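Local coordinates for LPS-assembly lipoprotein LptE (Acinetobacter baumannii, PDB 5TSE) that probably works with LptD in assembling lipopolysaccharide at the outer-membrane surface, is probably needed for LptD assembly, and probably binds lipopolysaccharide, at residues Y56-Q61 with L71-V76; K87-R92 with R137-Q142; L94-R98 with D124-I129. All coordinates share one frame; numbering follows the deposited sequence.

Contact 1: Y56-Q61 with L71-V76; sequences YTPRRQ and LLRLTV. With FMT (formic acid), chain D.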
# COMPACT_ATOMS: atom_id res chain seq x y z
N TYR A 56 5.97 -5.78 2.36
CA TYR A 56 5.55 -4.55 3.00
C TYR A 56 6.85 -4.11 3.63
O TYR A 56 7.33 -4.76 4.56
CB TYR A 56 4.48 -4.84 4.04
CG TYR A 56 4.03 -3.67 4.87
CD1 TYR A 56 4.68 -3.36 6.06
CD2 TYR A 56 2.95 -2.90 4.50
CE1 TYR A 56 4.25 -2.30 6.85
CE2 TYR A 56 2.52 -1.83 5.27
CZ TYR A 56 3.17 -1.54 6.44
OH TYR A 56 2.75 -0.50 7.19
N THR A 57 7.44 -3.04 3.13
CA THR A 57 8.73 -2.59 3.64
C THR A 57 8.74 -1.09 3.99
O THR A 57 8.72 -0.25 3.08
CB THR A 57 9.82 -2.88 2.58
OG1 THR A 57 9.71 -4.25 2.15
CG2 THR A 57 11.22 -2.63 3.15
N PRO A 58 8.71 -0.76 5.29
CA PRO A 58 8.80 0.64 5.69
C PRO A 58 10.27 1.00 5.71
O PRO A 58 11.10 0.11 5.81
CB PRO A 58 8.23 0.66 7.10
CG PRO A 58 8.45 -0.71 7.62
CD PRO A 58 8.52 -1.65 6.45
N ARG A 59 10.59 2.29 5.65
CA ARG A 59 11.98 2.68 5.64
C ARG A 59 12.11 4.12 6.13
O ARG A 59 11.23 4.95 5.90
CB ARG A 59 12.49 2.47 4.21
CG ARG A 59 13.97 2.62 3.90
CD ARG A 59 14.21 1.88 2.58
NE ARG A 59 15.49 2.16 1.94
CZ ARG A 59 15.69 2.99 0.91
NH1 ARG A 59 16.92 3.14 0.42
NH2 ARG A 59 14.69 3.67 0.35
N ARG A 60 13.16 4.38 6.89
CA ARG A 60 13.42 5.70 7.42
C ARG A 60 14.83 6.10 7.00
O ARG A 60 15.80 5.79 7.68
CB ARG A 60 13.28 5.69 8.94
CG ARG A 60 13.53 7.04 9.61
CD ARG A 60 13.39 6.93 11.11
NE ARG A 60 13.47 8.24 11.76
CZ ARG A 60 14.59 8.84 12.15
NH1 ARG A 60 15.79 8.27 11.97
NH2 ARG A 60 14.52 10.04 12.73
N GLN A 61 14.93 6.78 5.85
CA GLN A 61 16.23 7.24 5.33
C GLN A 61 16.66 8.58 5.86
O GLN A 61 15.85 9.50 5.94
CB GLN A 61 16.17 7.49 3.82
CG GLN A 61 16.23 6.31 2.90
CD GLN A 61 16.33 6.79 1.45
OE1 GLN A 61 15.54 7.63 1.01
NE2 GLN A 61 17.28 6.25 0.71
N LEU A 71 13.54 10.99 5.52
CA LEU A 71 12.53 10.54 4.56
C LEU A 71 11.87 9.23 5.01
O LEU A 71 12.54 8.22 5.22
CB LEU A 71 13.14 10.44 3.16
CG LEU A 71 12.23 10.00 2.00
CD1 LEU A 71 12.74 10.47 0.66
CD2 LEU A 71 11.98 8.49 1.99
N LEU A 72 10.55 9.28 5.14
CA LEU A 72 9.75 8.16 5.60
C LEU A 72 9.11 7.51 4.38
O LEU A 72 8.27 8.11 3.72
CB LEU A 72 8.70 8.66 6.58
CG LEU A 72 9.30 9.44 7.78
CD1 LEU A 72 8.23 10.16 8.56
CD2 LEU A 72 10.12 8.55 8.70
N ARG A 73 9.53 6.29 4.07
CA ARG A 73 9.00 5.60 2.91
C ARG A 73 8.30 4.31 3.28
O ARG A 73 8.64 3.68 4.27
CB ARG A 73 10.14 5.24 1.95
CG ARG A 73 9.72 4.48 0.70
CD ARG A 73 10.87 4.23 -0.29
NE ARG A 73 11.58 5.46 -0.58
CZ ARG A 73 11.12 6.45 -1.36
NH1 ARG A 73 9.91 6.38 -1.93
NH2 ARG A 73 11.87 7.52 -1.55
N LEU A 74 7.33 3.94 2.44
CA LEU A 74 6.65 2.66 2.55
C LEU A 74 6.59 2.10 1.14
O LEU A 74 6.16 2.77 0.21
CB LEU A 74 5.26 2.78 3.17
CG LEU A 74 4.51 1.45 3.40
CD1 LEU A 74 5.39 0.38 4.03
CD2 LEU A 74 3.27 1.69 4.26
N THR A 75 7.06 0.87 0.98
CA THR A 75 7.09 0.21 -0.31
C THR A 75 6.30 -1.09 -0.23
O THR A 75 6.45 -1.84 0.73
CB THR A 75 8.54 -0.06 -0.69
OG1 THR A 75 9.25 1.20 -0.71
CG2 THR A 75 8.65 -0.76 -2.03
N VAL A 76 5.46 -1.35 -1.22
CA VAL A 76 4.66 -2.59 -1.23
C VAL A 76 4.62 -3.27 -2.60
O VAL A 76 4.41 -2.62 -3.62
CB VAL A 76 3.20 -2.34 -0.76
CG1 VAL A 76 2.32 -3.56 -1.01
CG2 VAL A 76 3.15 -1.99 0.71
C FMT D . 9.50 -4.51 -1.29
O1 FMT D . 8.84 -4.81 -2.26
O2 FMT D . 8.89 -3.96 -0.25
O HOH W 1 10.67 1.14 1.52
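Y56 and L74 meet on one face of an antiparallel beta hairpin, in which residues 56-61 of strand 49-64 run back along residues 71-76 of strand 68-81. L74 CD1 lies over the centre of the Y56 ring, 3.9 Å from its centroid and 13° off the ring normal, a CH-pi contact over the face. With CG of Y56 anti to its backbone N (chi1 175°), the ring swings across to this leucine, whose other methyl, CD2, lies 3.7 Å from Y56 OH; V76 CG2 approaches the ring obliquely. Farther along the same face, R60 and L72 lie side by side, and the charged end of R60 continues to salt bridges with E110 and E114. L72, L74 and V76 rest against helix 110-134, which covers this side of the hairpin.

On the other face, R59 and R73 also run alongside each other, their guanidinium planes 39° apart. R59 NH2 stands 3.7 Å from R73 NE, a proximity of like charges rather than a bond; R73 NH1 instead donates to T95 OG1 of strand 92-101. Q61 OE1 faces the methyls of L71.

Pairs T57-T75, R59-R73 and Q61-L71 each exchange two backbone hydrogen bonds, the straightest being L71 N to Q61 O. At T57, a water donates to the carbonyl O and is also hydrogen-bonded to T75 OG1, while T57 OG1 donates to O2 of a formic acid molecule, probably from the crystallisation liquor, at 2.6 Å.

Contact 2: K87-R92 with R137-Q142; sequences KITEPR and RLPKAQ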
# COMPACT_ATOMS: atom_id res chain seq x y z
N LYS A 87 -1.48 -17.24 -9.79
CA LYS A 87 -1.15 -15.85 -9.93
C LYS A 87 -1.92 -15.37 -11.13
O LYS A 87 -1.81 -15.98 -12.20
CB LYS A 87 0.35 -15.71 -10.16
CG LYS A 87 0.84 -14.28 -10.27
CD LYS A 87 2.34 -14.17 -10.48
CE LYS A 87 2.78 -14.71 -11.84
NZ LYS A 87 4.24 -14.49 -12.04
N ILE A 88 -2.74 -14.33 -10.98
CA ILE A 88 -3.50 -13.84 -12.14
C ILE A 88 -2.93 -12.52 -12.72
O ILE A 88 -3.28 -12.14 -13.83
CB ILE A 88 -5.03 -13.79 -11.90
CG1 ILE A 88 -5.46 -12.62 -11.04
CG2 ILE A 88 -5.50 -15.12 -11.30
CD1 ILE A 88 -6.97 -12.47 -11.02
N THR A 89 -2.06 -11.85 -11.96
CA THR A 89 -1.38 -10.63 -12.44
C THR A 89 0.06 -10.72 -12.01
O THR A 89 0.39 -11.42 -11.07
CB THR A 89 -1.90 -9.32 -11.81
OG1 THR A 89 -1.48 -9.24 -10.45
CG2 THR A 89 -3.40 -9.21 -11.91
N GLU A 90 0.95 -10.01 -12.70
CA GLU A 90 2.34 -10.02 -12.28
C GLU A 90 2.46 -9.12 -11.06
O GLU A 90 1.58 -8.26 -10.84
CB GLU A 90 3.27 -9.57 -13.41
CG GLU A 90 3.27 -10.51 -14.62
CD GLU A 90 3.77 -11.92 -14.29
OE1 GLU A 90 4.44 -12.10 -13.25
OE2 GLU A 90 3.50 -12.85 -15.08
N PRO A 91 3.51 -9.32 -10.24
CA PRO A 91 3.67 -8.45 -9.08
C PRO A 91 3.81 -6.98 -9.49
O PRO A 91 4.28 -6.69 -10.57
CB PRO A 91 4.97 -8.95 -8.42
CG PRO A 91 5.27 -10.28 -9.01
CD PRO A 91 4.55 -10.37 -10.32
N ARG A 92 3.36 -6.09 -8.62
CA ARG A 92 3.42 -4.66 -8.83
C ARG A 92 4.00 -4.04 -7.55
O ARG A 92 3.48 -4.30 -6.47
CB ARG A 92 2.02 -4.13 -9.11
CG ARG A 92 1.87 -2.62 -9.07
CD ARG A 92 2.74 -1.90 -10.09
NE ARG A 92 2.36 -2.20 -11.47
CZ ARG A 92 2.93 -1.66 -12.54
NH1 ARG A 92 3.91 -0.77 -12.41
NH2 ARG A 92 2.51 -2.01 -13.75
N ARG A 137 -4.92 -1.63 -13.81
CA ARG A 137 -3.62 -1.21 -14.33
C ARG A 137 -2.50 -2.19 -13.90
O ARG A 137 -1.35 -1.78 -13.73
CB ARG A 137 -3.33 0.23 -13.87
CG ARG A 137 -2.35 0.96 -14.79
CD ARG A 137 -3.02 1.42 -16.08
NE ARG A 137 -2.07 1.57 -17.18
CZ ARG A 137 -1.21 2.58 -17.34
NH1 ARG A 137 -0.40 2.58 -18.40
NH2 ARG A 137 -1.14 3.56 -16.45
N LEU A 138 -2.84 -3.47 -13.73
CA LEU A 138 -1.87 -4.51 -13.35
C LEU A 138 -1.66 -5.48 -14.53
O LEU A 138 -2.64 -6.01 -15.06
CB LEU A 138 -2.34 -5.30 -12.12
CG LEU A 138 -2.50 -4.56 -10.78
CD1 LEU A 138 -3.10 -5.47 -9.72
CD2 LEU A 138 -1.16 -4.02 -10.31
N PRO A 139 -0.38 -5.72 -14.93
CA PRO A 139 -0.14 -6.63 -16.06
C PRO A 139 -0.54 -8.09 -15.77
O PRO A 139 -0.19 -8.62 -14.70
CB PRO A 139 1.39 -6.53 -16.29
CG PRO A 139 1.85 -5.36 -15.48
CD PRO A 139 0.88 -5.25 -14.34
N LYS A 140 -1.26 -8.71 -16.70
CA LYS A 140 -1.70 -10.11 -16.54
C LYS A 140 -0.52 -11.10 -16.41
O LYS A 140 0.58 -10.84 -16.91
CB LYS A 140 -2.70 -10.53 -17.64
CG LYS A 140 -2.29 -10.37 -19.11
CD LYS A 140 -1.20 -11.33 -19.56
CE LYS A 140 -1.04 -11.35 -21.08
NZ LYS A 140 -2.23 -11.90 -21.78
N ALA A 141 -0.75 -12.21 -15.71
CA ALA A 141 0.28 -13.23 -15.51
C ALA A 141 0.66 -13.88 -16.83
O ALA A 141 -0.18 -14.02 -17.73
CB ALA A 141 -0.19 -14.28 -14.51
N GLN A 142 1.93 -14.29 -16.94
CA GLN A 142 2.43 -14.92 -18.17
C GLN A 142 3.36 -16.10 -17.84
O GLN A 142 4.17 -16.01 -16.91
CB GLN A 142 3.16 -13.87 -19.01
CG GLN A 142 3.63 -14.36 -20.38
CD GLN A 142 4.18 -13.24 -21.25
OE1 GLN A 142 3.83 -12.07 -21.09
NE2 GLN A 142 5.02 -13.61 -22.21
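This is a surface contact between two irregular segments: residues 87-92, on the connection from strand 68-81 to strand 92-101, and the C-terminal tail 137-142 beyond helix 110-134. T89 and K140 have the nearest CA atoms across the two segments, 4.1 Å apart. On one side of that pair E90 N donates to P139 O at 2.7 Å, nearly along the C=O axis; on the other A141 N reaches I88 O at 3.2 Å from above the carbonyl plane. Together these bonds make a single backbone bridge, without extending the sheet into the tail.

The E90 carboxylate adds a second grip. Its chain turns back at chi2 (-62°), bringing OE2 2.8 Å from Q142 N, while OE1 accepts a salt-bridging hydrogen bond from K87 NZ within the same segment. The two oxygens are thus divided between a lysine and a backbone N-H, which probably favours the charged carboxylate. A141 CB touches K87 O at 3.3 Å and lies near K87 CE.

At the other end L138 CD2 lies 3.4 Å from R92 CB, the two side chains crossing obliquely. Beyond it, the edge of the R92 guanidinium approaches the P139 ring, with NH2 3.7 Å from P139 CD.

Contact 3: L94-R98 with D124-I129; sequences LTAAR and DLAQQI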
# COMPACT_ATOMS: atom_id res chain seq x y z
N LEU A 94 4.82 -0.60 -5.46
CA LEU A 94 4.48 0.83 -5.31
C LEU A 94 5.15 1.41 -4.09
O LEU A 94 5.56 0.68 -3.20
CB LEU A 94 2.98 1.03 -5.19
CG LEU A 94 2.11 0.38 -6.25
CD1 LEU A 94 0.66 0.80 -6.05
CD2 LEU A 94 2.60 0.74 -7.65
N THR A 95 5.24 2.73 -4.03
CA THR A 95 5.90 3.37 -2.92
C THR A 95 5.32 4.75 -2.66
O THR A 95 4.87 5.43 -3.57
CB THR A 95 7.41 3.49 -3.19
OG1 THR A 95 8.09 3.90 -2.00
CG2 THR A 95 7.72 4.48 -4.31
N ALA A 96 5.32 5.14 -1.40
CA ALA A 96 4.85 6.47 -1.01
C ALA A 96 5.89 7.02 -0.07
O ALA A 96 6.55 6.25 0.63
CB ALA A 96 3.50 6.40 -0.33
N ALA A 97 6.04 8.33 -0.03
CA ALA A 97 7.04 8.94 0.82
C ALA A 97 6.79 10.40 1.13
O ALA A 97 6.24 11.12 0.32
CB ALA A 97 8.39 8.80 0.13
N ARG A 98 7.23 10.80 2.31
CA ARG A 98 7.19 12.19 2.73
C ARG A 98 8.48 12.43 3.50
O ARG A 98 9.00 11.51 4.14
CB ARG A 98 6.00 12.47 3.66
CG ARG A 98 4.63 12.33 3.03
CD ARG A 98 4.41 13.31 1.89
NE ARG A 98 3.01 13.27 1.45
CZ ARG A 98 2.48 12.38 0.63
NH1 ARG A 98 3.20 11.37 0.13
NH2 ARG A 98 1.19 12.47 0.31
N ASP A 124 -1.74 7.28 1.65
CA ASP A 124 -1.37 7.53 0.25
C ASP A 124 -1.20 6.20 -0.46
O ASP A 124 -1.82 5.96 -1.50
CB ASP A 124 -0.06 8.37 0.23
CG ASP A 124 0.51 8.66 -1.20
OD1 ASP A 124 0.24 7.90 -2.15
OD2 ASP A 124 1.26 9.64 -1.36
N LEU A 125 -0.40 5.31 0.12
CA LEU A 125 -0.16 4.01 -0.49
C LEU A 125 -1.43 3.17 -0.59
O LEU A 125 -1.64 2.51 -1.59
CB LEU A 125 0.95 3.25 0.25
CG LEU A 125 1.39 1.94 -0.40
CD1 LEU A 125 1.75 2.15 -1.88
CD2 LEU A 125 2.57 1.34 0.34
N ALA A 126 -2.30 3.20 0.43
CA ALA A 126 -3.56 2.44 0.37
C ALA A 126 -4.39 2.87 -0.86
O ALA A 126 -4.98 2.02 -1.56
CB ALA A 126 -4.37 2.64 1.65
N GLN A 127 -4.40 4.18 -1.12
CA GLN A 127 -5.13 4.74 -2.26
C GLN A 127 -4.50 4.32 -3.59
O GLN A 127 -5.23 4.00 -4.52
CB GLN A 127 -5.24 6.28 -2.13
CG GLN A 127 -5.97 6.72 -0.87
CD GLN A 127 -6.23 8.23 -0.78
OE1 GLN A 127 -6.62 8.86 -1.76
NE2 GLN A 127 -6.05 8.79 0.41
N GLN A 128 -3.17 4.29 -3.69
CA GLN A 128 -2.51 3.85 -4.95
C GLN A 128 -2.80 2.38 -5.25
O GLN A 128 -3.01 2.00 -6.39
CB GLN A 128 -0.98 4.01 -4.93
CG GLN A 128 -0.44 5.42 -4.87
CD GLN A 128 1.09 5.40 -4.86
OE1 GLN A 128 1.74 4.92 -5.80
NE2 GLN A 128 1.67 5.93 -3.81
N ILE A 129 -2.74 1.54 -4.22
CA ILE A 129 -3.02 0.11 -4.38
C ILE A 129 -4.44 -0.04 -4.89
O ILE A 129 -4.69 -0.76 -5.84
CB ILE A 129 -2.88 -0.66 -3.06
CG1 ILE A 129 -1.42 -0.64 -2.60
CG2 ILE A 129 -3.34 -2.10 -3.24
CD1 ILE A 129 -1.22 -1.08 -1.17
O HOH W 2 4.70 4.19 -6.31
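From helix 110-134, Q128 crosses to L94 and T95 of strand 92-101. Its CB lies 3.8 Å from L94 CD1, where the two side chains slide past each other in opposite directions. Beyond CG the chain is extended (chi2 180°), which carries the amide to the strand backbone. There NE2 donates to T95 O at 3.2 Å, from above the carbonyl plane but close to the plane of its own amide. The same nitrogen donates to D124 OD1, one helical turn earlier, so both amide hydrogens have acceptors. OE1 accepts from a water that in turn accepts from T95 N at 2.8 Å. These opposed roles fix which way round the amide sits.

D124 divides its carboxylate: OD2 takes both R98 NH1, at 3.0 Å, and NH2 end-on, on its anti side. The guanidinium and carboxylate planes are 73° apart, so this salt bridge is not a coplanar two-oxygen pair. Between the polar groups, A96 CB sits 3.8 Å from D124 CG, and L125 CD1 packs on L94 CB.

Segment 124-129 runs roughly antiparallel to segment 94-98, at 154°, with L125 also touching L74 and V76 of strand 68-81, while A126 and I129 face helix 25-37.

How the contacts relate
From the N terminus, contact 1 comes first, closing the hairpin of strands 49-64 and 68-81. The chain then passes through 87-92, opening contact 2, and enters strand 92-101, where 94-98 opens contact 3. Helix 110-134 closes contact 3 at 124-129 before the tail 137-142 closes contact 2, so contact 3 nests within contact 2, and contact 1 precedes both in series. Contacts 1 and 3 share a sheet, with V76 O to L94 N and L72 N to R98 O as probable hydrogen bonds and V76 packing on L125. Contact 2, its centre about 19 Å from that of contact 3, ties the C-terminal tail to the connection leading into strand 92-101.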